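Local coordinates for protein ribulose bisphosphate carboxylase (Pyrococcus horikoshii, PDB 2D69) that probably catalyses the magnesium-dependent addition of carbon dioxide and water to ribulose 1,5-bisphosphate, yielding two molecules of 3-phosphoglycerate, within an archaeal AMP degradation pathway, at residues 142-147 and 342-347; 182-187 and 246-251; 240-245 and 271-276. All coordinates share one frame; numbering follows the deposited sequence.

Interaction 1. Residues 142-147 and 342-347; sequences GIREFM and PVFPVA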
ATOM      1  N   GLY A 142       3.112 -26.537  24.260  1.00 15.64           N
ATOM      2  CA  GLY A 142       2.502 -26.127  23.002  1.00 16.17           C
ATOM      3  C   GLY A 142       2.698 -27.134  21.881  1.00 15.01           C
ATOM      4  O   GLY A 142       1.758 -27.443  21.141  1.00 15.19           O
ATOM      5  N   ILE A 143       3.924 -27.648  21.760  1.00 14.87           N
ATOM      6  CA  ILE A 143       4.246 -28.640  20.757  1.00 14.17           C
ATOM      7  C   ILE A 143       3.518 -29.893  21.077  1.00 13.87           C
ATOM      8  O   ILE A 143       2.913 -30.505  20.194  1.00 14.51           O
ATOM      9  CB  ILE A 143       5.769 -28.864  20.676  1.00 14.78           C
ATOM     10  CG1 ILE A 143       6.436 -27.677  19.944  1.00 16.61           C
ATOM     11  CG2 ILE A 143       6.130 -30.201  19.967  1.00 15.37           C
ATOM     12  CD1 ILE A 143       7.886 -27.531  20.264  1.00 18.69           C
ATOM     13  N   ARG A 144       3.523 -30.303  22.338  1.00 14.58           N
ATOM     14  CA  ARG A 144       2.801 -31.546  22.660  1.00 14.11           C
ATOM     15  C   ARG A 144       1.357 -31.443  22.275  1.00 14.99           C
ATOM     16  O   ARG A 144       0.756 -32.429  21.814  1.00 14.62           O
ATOM     17  CB  ARG A 144       2.919 -31.902  24.137  1.00 15.12           C
ATOM     18  CG  ARG A 144       4.263 -32.499  24.552  1.00 11.68           C
ATOM     19  CD  ARG A 144       4.223 -33.192  25.922  1.00 13.61           C
ATOM     20  NE  ARG A 144       5.477 -33.841  26.217  1.00 12.51           N
ATOM     21  CZ  ARG A 144       5.903 -34.960  25.672  1.00 13.71           C
ATOM     22  NH1 ARG A 144       5.179 -35.626  24.786  1.00 11.72           N
ATOM     23  NH2 ARG A 144       7.074 -35.428  26.000  1.00 14.16           N
ATOM     24  N   GLU A 145       0.780 -30.259  22.484  1.00 15.37           N
ATOM     25  CA  GLU A 145      -0.626 -30.020  22.140  1.00 15.92           C
ATOM     26  C   GLU A 145      -0.922 -30.112  20.629  1.00 15.37           C
ATOM     27  O   GLU A 145      -1.882 -30.798  20.207  1.00 14.36           O
ATOM     28  CB  GLU A 145      -1.077 -28.678  22.676  1.00 17.34           C
ATOM     29  CG  GLU A 145      -2.498 -28.285  22.322  1.00 21.02           C
ATOM     30  CD  GLU A 145      -2.908 -26.904  22.863  1.00 28.23           C
ATOM     31  OE1 GLU A 145      -2.167 -25.893  22.665  1.00 30.52           O
ATOM     32  OE2 GLU A 145      -4.008 -26.823  23.445  1.00 29.86           O
ATOM     33  N   PHE A 146      -0.115 -29.472  19.799  1.00 14.61           N
ATOM     34  CA  PHE A 146      -0.409 -29.471  18.350  1.00 14.59           C
ATOM     35  C   PHE A 146       0.038 -30.748  17.674  1.00 14.54           C
ATOM     36  O   PHE A 146      -0.480 -31.107  16.622  1.00 14.66           O
ATOM     37  CB  PHE A 146       0.039 -28.139  17.647  1.00 13.21           C
ATOM     38  CG  PHE A 146       1.499 -27.986  17.378  1.00 13.93           C
ATOM     39  CD1 PHE A 146       2.186 -26.869  17.887  1.00 11.75           C
ATOM     40  CD2 PHE A 146       2.169 -28.862  16.551  1.00 14.41           C
ATOM     41  CE1 PHE A 146       3.546 -26.659  17.604  1.00 14.24           C
ATOM     42  CE2 PHE A 146       3.531 -28.694  16.278  1.00 14.84           C
ATOM     43  CZ  PHE A 146       4.231 -27.577  16.806  1.00 16.12           C
ATOM     44  N   MET A 147       0.949 -31.482  18.312  1.00 15.39           N
ATOM     45  CA  MET A 147       1.394 -32.770  17.765  1.00 15.64           C
ATOM     46  C   MET A 147       0.481 -33.904  18.251  1.00 15.42           C
ATOM     47  O   MET A 147       0.504 -35.019  17.719  1.00 15.46           O
ATOM     48  CB  MET A 147       2.825 -33.034  18.186  1.00 15.11           C
ATOM     49  CG  MET A 147       3.911 -32.178  17.478  1.00 15.47           C
ATOM     50  SD  MET A 147       3.792 -32.288  15.687  1.00 15.48           S
ATOM     51  CE  MET A 147       4.139 -34.055  15.323  1.00 19.04           C
ATOM     52  N   PRO A 342       9.123 -23.717  28.864  1.00 15.35           N
ATOM     53  CA  PRO A 342      10.237 -24.686  28.700  1.00 15.86           C
ATOM     54  C   PRO A 342      10.425 -25.132  27.232  1.00 15.09           C
ATOM     55  O   PRO A 342       9.491 -25.146  26.448  1.00 14.91           O
ATOM     56  CB  PRO A 342       9.827 -25.867  29.600  1.00 16.28           C
ATOM     57  CG  PRO A 342       8.290 -25.820  29.650  1.00 17.26           C
ATOM     58  CD  PRO A 342       7.953 -24.315  29.523  1.00 15.47           C
ATOM     59  N   VAL A 343      11.653 -25.475  26.903  1.00 14.69           N
ATOM     60  CA  VAL A 343      12.153 -25.850  25.577  1.00 14.04           C
ATOM     61  C   VAL A 343      12.526 -27.317  25.532  1.00 13.96           C
ATOM     62  O   VAL A 343      13.209 -27.830  26.437  1.00 15.72           O
ATOM     63  CB  VAL A 343      13.424 -25.010  25.280  1.00 14.10           C
ATOM     64  CG1 VAL A 343      14.174 -25.490  24.019  1.00 13.89           C
ATOM     65  CG2 VAL A 343      13.077 -23.488  25.238  1.00 15.72           C
ATOM     66  N   PHE A 344      12.083 -28.035  24.500  1.00 14.79           N
ATOM     67  CA  PHE A 344      12.528 -29.409  24.261  1.00 13.61           C
ATOM     68  C   PHE A 344      14.009 -29.504  23.964  1.00 13.83           C
ATOM     69  O   PHE A 344      14.471 -28.921  22.993  1.00 13.40           O
ATOM     70  CB  PHE A 344      11.888 -29.980  23.050  1.00 14.04           C
ATOM     71  CG  PHE A 344      10.599 -30.723  23.315  1.00 13.56           C
ATOM     72  CD1 PHE A 344       9.430 -30.319  22.704  1.00 14.19           C
ATOM     73  CD2 PHE A 344      10.585 -31.884  24.079  1.00 15.38           C
ATOM     74  CE1 PHE A 344       8.237 -31.008  22.904  1.00 14.05           C
ATOM     75  CE2 PHE A 344       9.372 -32.593  24.284  1.00 13.61           C
ATOM     76  CZ  PHE A 344       8.215 -32.146  23.691  1.00 15.39           C
ATOM     77  N   PRO A 345      14.747 -30.290  24.726  1.00 13.81           N
ATOM     78  CA  PRO A 345      16.084 -30.713  24.262  1.00 14.58           C
ATOM     79  C   PRO A 345      15.908 -31.694  23.105  1.00 15.13           C
ATOM     80  O   PRO A 345      14.949 -32.482  23.131  1.00 14.76           O
ATOM     81  CB  PRO A 345      16.688 -31.423  25.464  1.00 13.44           C
ATOM     82  CG  PRO A 345      15.816 -31.140  26.590  1.00 14.36           C
ATOM     83  CD  PRO A 345      14.413 -30.888  26.029  1.00 14.28           C
ATOM     84  N   VAL A 346      16.763 -31.574  22.093  1.00 15.95           N
ATOM     85  CA  VAL A 346      16.772 -32.418  20.931  1.00 16.69           C
ATOM     86  C   VAL A 346      18.011 -33.282  21.082  1.00 17.56           C
ATOM     87  O   VAL A 346      19.159 -32.777  21.150  1.00 16.38           O
ATOM     88  CB  VAL A 346      16.885 -31.642  19.602  1.00 17.76           C
ATOM     89  CG1 VAL A 346      16.982 -32.646  18.404  1.00 18.12           C
ATOM     90  CG2 VAL A 346      15.736 -30.581  19.408  1.00 17.47           C
ATOM     91  N   ALA A 347      17.783 -34.578  21.212  1.00 16.66           N
ATOM     92  CA  ALA A 347      18.876 -35.541  21.343  1.00 17.80           C
ATOM     93  C   ALA A 347      19.186 -36.199  19.994  1.00 18.58           C
ATOM     94  O   ALA A 347      18.269 -36.687  19.306  1.00 17.08           O
ATOM     95  CB  ALA A 347      18.525 -36.589  22.406  1.00 17.49           C
TER
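With chi1 of -75°, Ile143 sets its CG2 branch opposite the backbone N and against the Phe344 ring, while Arg144, at -76°, runs extended from CG to NE past the ring's outer end. The contact belongs to the alpha/beta barrel of the catalytic domain: helix 139-147 lies over the N-terminal ends of the strands, and Phe344 begins strand 344-348. Its ring reaches between the two helix side chains. Ile143 CB lies in the ring plane at the edge, and CG2 comes 3.7 Å from Phe344 CE1, whereas the other branch brings CD1 to 4.0 Å from Phe344 CD1. A beta-branched residue suits this place because both arms follow the ring's rim. Arg144 crosses the ring at about a right angle, its guanidinium plane turned 67° from the ring plane, and Phe344 CZ stands over one guanidinium face, displaced toward its rim. The aliphatic stem and flat guanidinium offer the phenyl group a surface, Arg144 CG and CZ each lying 4.1 Å from Phe344 CZ, while the polar end is occupied: NH1 hydrogen-bonds to Val149 O and Arg152 O, and NH2 forms a salt bridge with Asp366. This NH2 lies near the plane of the ring, 4.0 Å from Phe344 CE2.

Interaction 2. Residues 182-187 and 246-251; sequences IDLLKD and GQYVMI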
ATOM      1  N   ILE A 182       7.576 -42.068  12.306  1.00 13.51           N
ATOM      2  CA  ILE A 182       8.358 -40.912  12.713  1.00 14.11           C
ATOM      3  C   ILE A 182       7.429 -39.695  12.833  1.00 13.75           C
ATOM      4  O   ILE A 182       6.503 -39.495  12.009  1.00 14.03           O
ATOM      5  CB  ILE A 182       9.544 -40.601  11.726  1.00 14.65           C
ATOM      6  CG1 ILE A 182      10.574 -41.685  11.801  1.00 17.73           C
ATOM      7  CG2 ILE A 182      10.287 -39.333  12.122  1.00 17.79           C
ATOM      8  CD1 ILE A 182      11.229 -41.825  13.204  1.00 19.12           C
ATOM      9  N   ASP A 183       7.675 -38.873  13.840  1.00 12.47           N
ATOM     10  CA  ASP A 183       6.816 -37.725  14.028  1.00 13.18           C
ATOM     11  C   ASP A 183       7.249 -36.578  13.117  1.00 13.67           C
ATOM     12  O   ASP A 183       6.409 -35.972  12.442  1.00 13.40           O
ATOM     13  CB  ASP A 183       6.774 -37.267  15.478  1.00 13.64           C
ATOM     14  CG  ASP A 183       6.339 -38.349  16.417  1.00 15.64           C
ATOM     15  OD1 ASP A 183       5.178 -38.782  16.286  1.00 12.78           O
ATOM     16  OD2 ASP A 183       7.087 -38.819  17.312  1.00 12.97           O
ATOM     17  N   LEU A 184       8.568 -36.337  13.077  1.00 13.71           N
ATOM     18  CA  LEU A 184       9.151 -35.167  12.498  1.00 13.28           C
ATOM     19  C   LEU A 184      10.208 -35.478  11.428  1.00 14.10           C
ATOM     20  O   LEU A 184      11.247 -36.074  11.709  1.00 15.29           O
ATOM     21  CB  LEU A 184       9.787 -34.390  13.634  1.00 13.37           C
ATOM     22  CG  LEU A 184       8.881 -33.901  14.756  1.00 12.44           C
ATOM     23  CD1 LEU A 184       9.733 -33.236  15.814  1.00 14.48           C
ATOM     24  CD2 LEU A 184       7.819 -32.961  14.215  1.00 12.91           C
ATOM     25  N   LEU A 185       9.928 -35.133  10.169  1.00 14.24           N
ATOM     26  CA  LEU A 185      10.923 -35.167   9.134  1.00 13.12           C
ATOM     27  C   LEU A 185      11.815 -34.007   9.418  1.00 13.29           C
ATOM     28  O   LEU A 185      11.332 -32.955   9.841  1.00 12.09           O
ATOM     29  CB  LEU A 185      10.263 -34.993   7.786  1.00 13.71           C
ATOM     30  CG  LEU A 185      11.215 -34.953   6.576  1.00 14.13           C
ATOM     31  CD1 LEU A 185      11.953 -36.284   6.371  1.00 13.77           C
ATOM     32  CD2 LEU A 185      10.440 -34.550   5.351  1.00 17.37           C
ATOM     33  N   LYS A 186      13.115 -34.151   9.206  1.00 13.93           N
ATOM     34  CA  LYS A 186      14.031 -33.069   9.492  1.00 14.24           C
ATOM     35  C   LYS A 186      14.994 -32.877   8.335  1.00 13.74           C
ATOM     36  O   LYS A 186      15.646 -33.810   7.908  1.00 15.60           O
ATOM     37  CB  LYS A 186      14.772 -33.308  10.819  1.00 14.54           C
ATOM     38  CG  LYS A 186      15.759 -32.235  11.251  1.00 16.78           C
ATOM     39  CD  LYS A 186      16.430 -32.489  12.629  1.00 18.06           C
ATOM     40  CE  LYS A 186      17.759 -31.656  12.761  1.00 25.55           C
ATOM     41  NZ  LYS A 186      18.615 -31.408  11.469  1.00 28.35           N
ATOM     42  N   ASP A 187      15.111 -31.654   7.849  1.00 12.93           N
ATOM     43  CA  ASP A 187      16.141 -31.329   6.867  1.00 13.65           C
ATOM     44  C   ASP A 187      17.488 -31.224   7.548  1.00 14.70           C
ATOM     45  O   ASP A 187      17.566 -30.708   8.660  1.00 14.39           O
ATOM     46  CB  ASP A 187      15.913 -29.947   6.255  1.00 13.59           C
ATOM     47  CG  ASP A 187      14.790 -29.905   5.244  1.00 13.22           C
ATOM     48  OD1 ASP A 187      14.296 -30.957   4.759  1.00 15.04           O
ATOM     49  OD2 ASP A 187      14.342 -28.795   4.881  1.00 13.70           O
ATOM     50  N   GLY A 246       2.093 -25.649   7.646  1.00 14.02           N
ATOM     51  CA  GLY A 246       3.129 -26.082   8.564  1.00 14.33           C
ATOM     52  C   GLY A 246       3.102 -25.353   9.878  1.00 14.17           C
ATOM     53  O   GLY A 246       2.713 -24.171   9.942  1.00 14.06           O
ATOM     54  N   GLN A 247       3.550 -26.027  10.935  1.00 14.19           N
ATOM     55  CA  GLN A 247       3.673 -25.401  12.248  1.00 14.36           C
ATOM     56  C   GLN A 247       5.071 -25.337  12.795  1.00 13.49           C
ATOM     57  O   GLN A 247       5.241 -24.955  13.947  1.00 13.56           O
ATOM     58  CB  GLN A 247       2.736 -26.054  13.284  1.00 14.60           C
ATOM     59  CG  GLN A 247       1.267 -26.029  12.859  1.00 15.84           C
ATOM     60  CD  GLN A 247       0.244 -26.603  13.888  1.00 19.59           C
ATOM     61  OE1 GLN A 247      -0.087 -27.795  13.830  1.00 18.69           O
ATOM     62  NE2 GLN A 247      -0.315 -25.733  14.756  1.00 13.80           N
ATOM     63  N   TYR A 248       6.074 -25.708  12.000  1.00 13.83           N
ATOM     64  CA  TYR A 248       7.486 -25.659  12.400  1.00 13.11           C
ATOM     65  C   TYR A 248       8.410 -25.116  11.298  1.00 12.58           C
ATOM     66  O   TYR A 248       8.222 -25.376  10.132  1.00 13.45           O
ATOM     67  CB  TYR A 248       7.972 -27.091  12.650  1.00 12.55           C
ATOM     68  CG  TYR A 248       7.907 -27.779  14.013  1.00 12.39           C
ATOM     69  CD1 TYR A 248       7.075 -28.918  14.216  1.00 11.66           C
ATOM     70  CD2 TYR A 248       8.753 -27.436  15.016  1.00 12.52           C
ATOM     71  CE1 TYR A 248       7.148 -29.655  15.389  1.00 12.65           C
ATOM     72  CE2 TYR A 248       8.790 -28.140  16.216  1.00 13.62           C
ATOM     73  CZ  TYR A 248       7.992 -29.255  16.390  1.00 11.52           C
ATOM     74  OH  TYR A 248       8.092 -29.954  17.551  1.00 13.43           O
ATOM     75  N   VAL A 249       9.416 -24.350  11.692  1.00 12.35           N
ATOM     76  CA  VAL A 249      10.574 -24.079  10.852  1.00 12.53           C
ATOM     77  C   VAL A 249      11.813 -24.391  11.647  1.00 13.77           C
ATOM     78  O   VAL A 249      11.835 -24.250  12.882  1.00 14.20           O
ATOM     79  CB  VAL A 249      10.581 -22.609  10.342  1.00 11.94           C
ATOM     80  CG1 VAL A 249       9.348 -22.354   9.548  1.00 12.84           C
ATOM     81  CG2 VAL A 249      10.613 -21.593  11.491  1.00  9.68           C
ATOM     82  N   MET A 250      12.876 -24.750  10.920  1.00 12.84           N
ATOM     83  CA  MET A 250      14.159 -25.026  11.465  1.00 13.71           C
ATOM     84  C   MET A 250      15.090 -23.892  11.041  1.00 13.13           C
ATOM     85  O   MET A 250      15.079 -23.452   9.884  1.00 13.80           O
ATOM     86  CB  MET A 250      14.691 -26.349  10.919  1.00 13.47           C
ATOM     87  CG  MET A 250      16.257 -26.485  11.000  1.00 18.33           C
ATOM     88  SD  MET A 250      16.714 -28.172  10.507  1.00 24.47           S
ATOM     89  CE  MET A 250      18.265 -27.833   9.906  1.00 20.11           C
ATOM     90  N   ILE A 251      15.857 -23.407  11.981  1.00 13.12           N
ATOM     91  CA  ILE A 251      16.826 -22.365  11.701  1.00 14.01           C
ATOM     92  C   ILE A 251      18.164 -22.823  12.270  1.00 15.06           C
ATOM     93  O   ILE A 251      18.223 -23.260  13.403  1.00 16.95           O
ATOM     94  CB  ILE A 251      16.392 -21.035  12.333  1.00 13.52           C
ATOM     95  CG1 ILE A 251      15.023 -20.566  11.796  1.00 16.32           C
ATOM     96  CG2 ILE A 251      17.406 -19.945  12.049  1.00 16.85           C
ATOM     97  CD1 ILE A 251      14.484 -19.300  12.466  1.00 19.00           C
TER
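Leu184 and Tyr248 meet inside the alpha/beta barrel, where strands 184-186 and 248-252, separated by strand 222-224, send side chains into the interior. Leu184 CD2 packs obliquely against the ring, 3.6 Å from Tyr248 CE1; the branched leucine fills space beside the phenol, whose OH is hydrogen-bonded to Gln309 NE2. Close packing recurs toward the strands' C-terminal ends, where the Met250 methyl CE lies 3.2 Å from Asp187 O. An unbranched methionine suits this site, since its CG, anti to the backbone N, starts an extended chain long enough to reach that carbonyl. Lys186 packs more loosely across the segments, NZ passing 3.9 Å from Met250 SD, though it is held within its own segment; its side chain lies close to those of His278, a predicted proton acceptor, and His311, predicted to bind substrate. Lys186 is the expected carbamate-bearing magnesium ligand, though unmodified here. A leucine in its place would probably leave Asp187 O without this donor and the predicted metal site without its carbamate-forming amine. A bend at chi4 (-33°) brings Lys186 NZ to 3.1 Å from Asp187 O, with C=O...N at 139° and the donor tilted 33° from the carbonyl plane.

Interaction 3. Residues 240-245 and 271-276; sequences MVANEG and LGLAIH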
ATOM      1  N   MET A 240       5.854 -19.129   3.444  1.00 12.47           N
ATOM      2  CA  MET A 240       5.443 -20.264   2.585  1.00 14.13           C
ATOM      3  C   MET A 240       5.083 -21.522   3.378  1.00 13.34           C
ATOM      4  O   MET A 240       4.093 -22.199   3.079  1.00 14.15           O
ATOM      5  CB  MET A 240       6.486 -20.612   1.543  1.00 13.43           C
ATOM      6  CG  MET A 240       6.762 -19.536   0.489  1.00 17.43           C
ATOM      7  SD  MET A 240       8.377 -20.048  -0.234  1.00 19.84           S
ATOM      8  CE  MET A 240       8.912 -18.514  -1.122  1.00 19.56           C
ATOM      9  N   VAL A 241       5.840 -21.780   4.441  1.00 12.70           N
ATOM     10  CA  VAL A 241       5.579 -22.940   5.290  1.00 13.45           C
ATOM     11  C   VAL A 241       4.199 -22.772   5.946  1.00 12.38           C
ATOM     12  O   VAL A 241       3.325 -23.642   5.801  1.00 16.13           O
ATOM     13  CB  VAL A 241       6.768 -23.136   6.326  1.00 12.56           C
ATOM     14  CG1 VAL A 241       6.389 -24.244   7.381  1.00 12.61           C
ATOM     15  CG2 VAL A 241       8.023 -23.543   5.599  1.00 12.53           C
ATOM     16  N   ALA A 242       3.947 -21.622   6.578  1.00 14.05           N
ATOM     17  CA  ALA A 242       2.677 -21.341   7.308  1.00 14.38           C
ATOM     18  C   ALA A 242       1.506 -21.428   6.341  1.00 15.04           C
ATOM     19  O   ALA A 242       0.441 -22.003   6.633  1.00 15.33           O
ATOM     20  CB  ALA A 242       2.721 -19.979   7.939  1.00 15.99           C
ATOM     21  N   ASN A 243       1.724 -20.887   5.152  1.00 15.15           N
ATOM     22  CA  ASN A 243       0.726 -20.919   4.110  1.00 16.76           C
ATOM     23  C   ASN A 243       0.323 -22.287   3.674  1.00 14.96           C
ATOM     24  O   ASN A 243      -0.818 -22.519   3.310  1.00 15.72           O
ATOM     25  CB  ASN A 243       1.241 -20.188   2.879  1.00 18.10           C
ATOM     26  CG  ASN A 243       0.342 -19.158   2.504  1.00 25.77           C
ATOM     27  OD1 ASN A 243       0.485 -18.007   3.026  1.00 36.45           O
ATOM     28  ND2 ASN A 243      -0.726 -19.529   1.723  1.00 22.49           N
ATOM     29  N   GLU A 244       1.266 -23.201   3.720  1.00 14.67           N
ATOM     30  CA  GLU A 244       1.004 -24.577   3.363  1.00 15.57           C
ATOM     31  C   GLU A 244       0.428 -25.409   4.511  1.00 15.49           C
ATOM     32  O   GLU A 244       0.070 -26.557   4.298  1.00 15.99           O
ATOM     33  CB  GLU A 244       2.269 -25.206   2.748  1.00 15.90           C
ATOM     34  CG  GLU A 244       2.015 -26.199   1.621  1.00 19.63           C
ATOM     35  CD  GLU A 244       1.386 -25.597   0.369  1.00 21.33           C
ATOM     36  OE1 GLU A 244       1.612 -24.432   0.061  1.00 21.73           O
ATOM     37  OE2 GLU A 244       0.660 -26.313  -0.321  1.00 28.79           O
ATOM     38  N   GLY A 245       0.294 -24.837   5.701  1.00 14.57           N
ATOM     39  CA  GLY A 245      -0.217 -25.576   6.842  1.00 15.12           C
ATOM     40  C   GLY A 245       0.844 -26.004   7.842  1.00 15.41           C
ATOM     41  O   GLY A 245       0.527 -26.692   8.787  1.00 17.29           O
ATOM     42  N   LEU A 271       2.941 -15.954  12.520  1.00 18.24           N
ATOM     43  CA  LEU A 271       2.528 -17.042  11.641  1.00 17.16           C
ATOM     44  C   LEU A 271       2.177 -18.346  12.359  1.00 17.96           C
ATOM     45  O   LEU A 271       1.831 -19.307  11.719  1.00 16.48           O
ATOM     46  CB  LEU A 271       3.630 -17.309  10.625  1.00 18.16           C
ATOM     47  CG  LEU A 271       4.050 -16.171   9.695  1.00 17.09           C
ATOM     48  CD1 LEU A 271       5.222 -16.570   8.903  1.00 19.36           C
ATOM     49  CD2 LEU A 271       2.905 -15.804   8.745  1.00 17.45           C
ATOM     50  N   GLY A 272       2.272 -18.389  13.681  1.00 16.94           N
ATOM     51  CA  GLY A 272       2.035 -19.628  14.417  1.00 17.06           C
ATOM     52  C   GLY A 272       3.031 -20.774  14.224  1.00 16.42           C
ATOM     53  O   GLY A 272       2.653 -21.937  14.171  1.00 17.54           O
ATOM     54  N   LEU A 273       4.313 -20.437  14.082  1.00 15.61           N
ATOM     55  CA  LEU A 273       5.336 -21.416  13.816  1.00 14.70           C
ATOM     56  C   LEU A 273       6.226 -21.651  15.055  1.00 15.07           C
ATOM     57  O   LEU A 273       6.735 -20.677  15.629  1.00 14.66           O
ATOM     58  CB  LEU A 273       6.209 -20.872  12.669  1.00 14.48           C
ATOM     59  CG  LEU A 273       5.523 -20.677  11.310  1.00 15.74           C
ATOM     60  CD1 LEU A 273       6.440 -19.946  10.353  1.00 15.09           C
ATOM     61  CD2 LEU A 273       5.134 -22.034  10.713  1.00 16.38           C
ATOM     62  N   ALA A 274       6.431 -22.927  15.427  1.00 14.41           N
ATOM     63  CA  ALA A 274       7.484 -23.306  16.390  1.00 14.30           C
ATOM     64  C   ALA A 274       8.839 -23.279  15.684  1.00 14.02           C
ATOM     65  O   ALA A 274       8.914 -23.563  14.490  1.00 14.41           O
ATOM     66  CB  ALA A 274       7.227 -24.631  16.928  1.00 14.01           C
ATOM     67  N   ILE A 275       9.880 -22.934  16.424  1.00 14.22           N
ATOM     68  CA  ILE A 275      11.248 -22.855  15.929  1.00 15.19           C
ATOM     69  C   ILE A 275      12.072 -24.025  16.487  1.00 15.36           C
ATOM     70  O   ILE A 275      12.121 -24.273  17.688  1.00 12.76           O
ATOM     71  CB  ILE A 275      11.924 -21.543  16.306  1.00 14.86           C
ATOM     72  CG1 ILE A 275      11.213 -20.333  15.685  1.00 15.30           C
ATOM     73  CG2 ILE A 275      13.361 -21.509  15.834  1.00 17.82           C
ATOM     74  CD1 ILE A 275      11.672 -18.999  16.207  1.00 13.44           C
ATOM     75  N   HIS A 276      12.665 -24.765  15.571  1.00 16.00           N
ATOM     76  CA  HIS A 276      13.630 -25.783  15.871  1.00 16.33           C
ATOM     77  C   HIS A 276      14.996 -25.173  15.576  1.00 16.55           C
ATOM     78  O   HIS A 276      15.284 -24.791  14.456  1.00 15.33           O
ATOM     79  CB  HIS A 276      13.413 -27.023  15.014  1.00 17.45           C
ATOM     80  CG  HIS A 276      14.460 -28.068  15.240  1.00 16.60           C
ATOM     81  ND1 HIS A 276      14.259 -29.153  16.061  1.00 17.66           N
ATOM     82  CD2 HIS A 276      15.736 -28.156  14.794  1.00 16.34           C
ATOM     83  CE1 HIS A 276      15.368 -29.879  16.090  1.00 23.52           C
ATOM     84  NE2 HIS A 276      16.290 -29.279  15.352  1.00 16.96           N
TER
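Ala242 and Leu271 make the nearest apolar approach, with Ala242 CB 3.9 Å from Leu271 CB. The small methyl suits the place because the two backbones come together here, the CA atoms of Ala242 and Leu271 being only 6.1 Å apart. The same methyl lies 4.2 Å from Leu273 CD2, so one alanine touches both leucines that flank Gly272. The preceding residue, Val241, adds its CG1 branch, 4.2 Å from that same Leu273 CD2. With chi1 of 171°, Val241 holds CG1 opposite the backbone N, slanting across the leucine; its branched side chain suits a buried position, packing also on Val249 and Tyr207. Leu273, long enough to span from its loop to both helix residues, is buried and also packs on Val249 and Thr268, whereas Ala242 and Leu271 remain partly exposed.

These residues join successive beta-alpha-beta units of the barrel: helix 231-244 leads into strand 248-252, then helix 258-271 into the adjacent parallel strand 274-278. The contact thus lies in the outer layer, where the C-terminal ends of the two helices come together.

Backbone bonds close the first helix. Glu244 N to Met240 O, 3.1 Å, is a regular helical bond; Gly245 then forms a Schellman motif, its positive phi accompanied by two bonds back into the last turn, one being Gly245 N to Ala242 O at 3.0 Å. Glycine suits the exit because, at a phi of 104°, a beta carbon would jam against the carbonyl O of Glu244. Gly272 likewise ends helix 258-271 with positive phi, 67°, turning the chain so that Leu273 can face Val241 and Ala242. At the first turn itself, the Gly245 carbonyl accepts a hydrogen bond from Arg210 NH2.

How the interactions relate
From the N terminus, helix 139-147 comes first, and interaction 1 closes the longest loop when the chain returns to strand 344-348. Interactions 2 and 3 both nest inside that loop. Interaction 2 opens at 182-187 and closes at 246-251; interaction 3 opens at 240-245, before that closure, and ends at 271-276, so the two cross. Interaction 1 ties the helix across the strand ends to the barrel, interaction 2 joins strands through its interior, and interaction 3 joins the ends of two successive outer helices and the loop leading into strand 274-278. Phe146 meets Tyr248 edge-to-face, linking interactions 1 and 2, while a probable hydrogen bond from His276 N to Val249 O joins interactions 2 and 3.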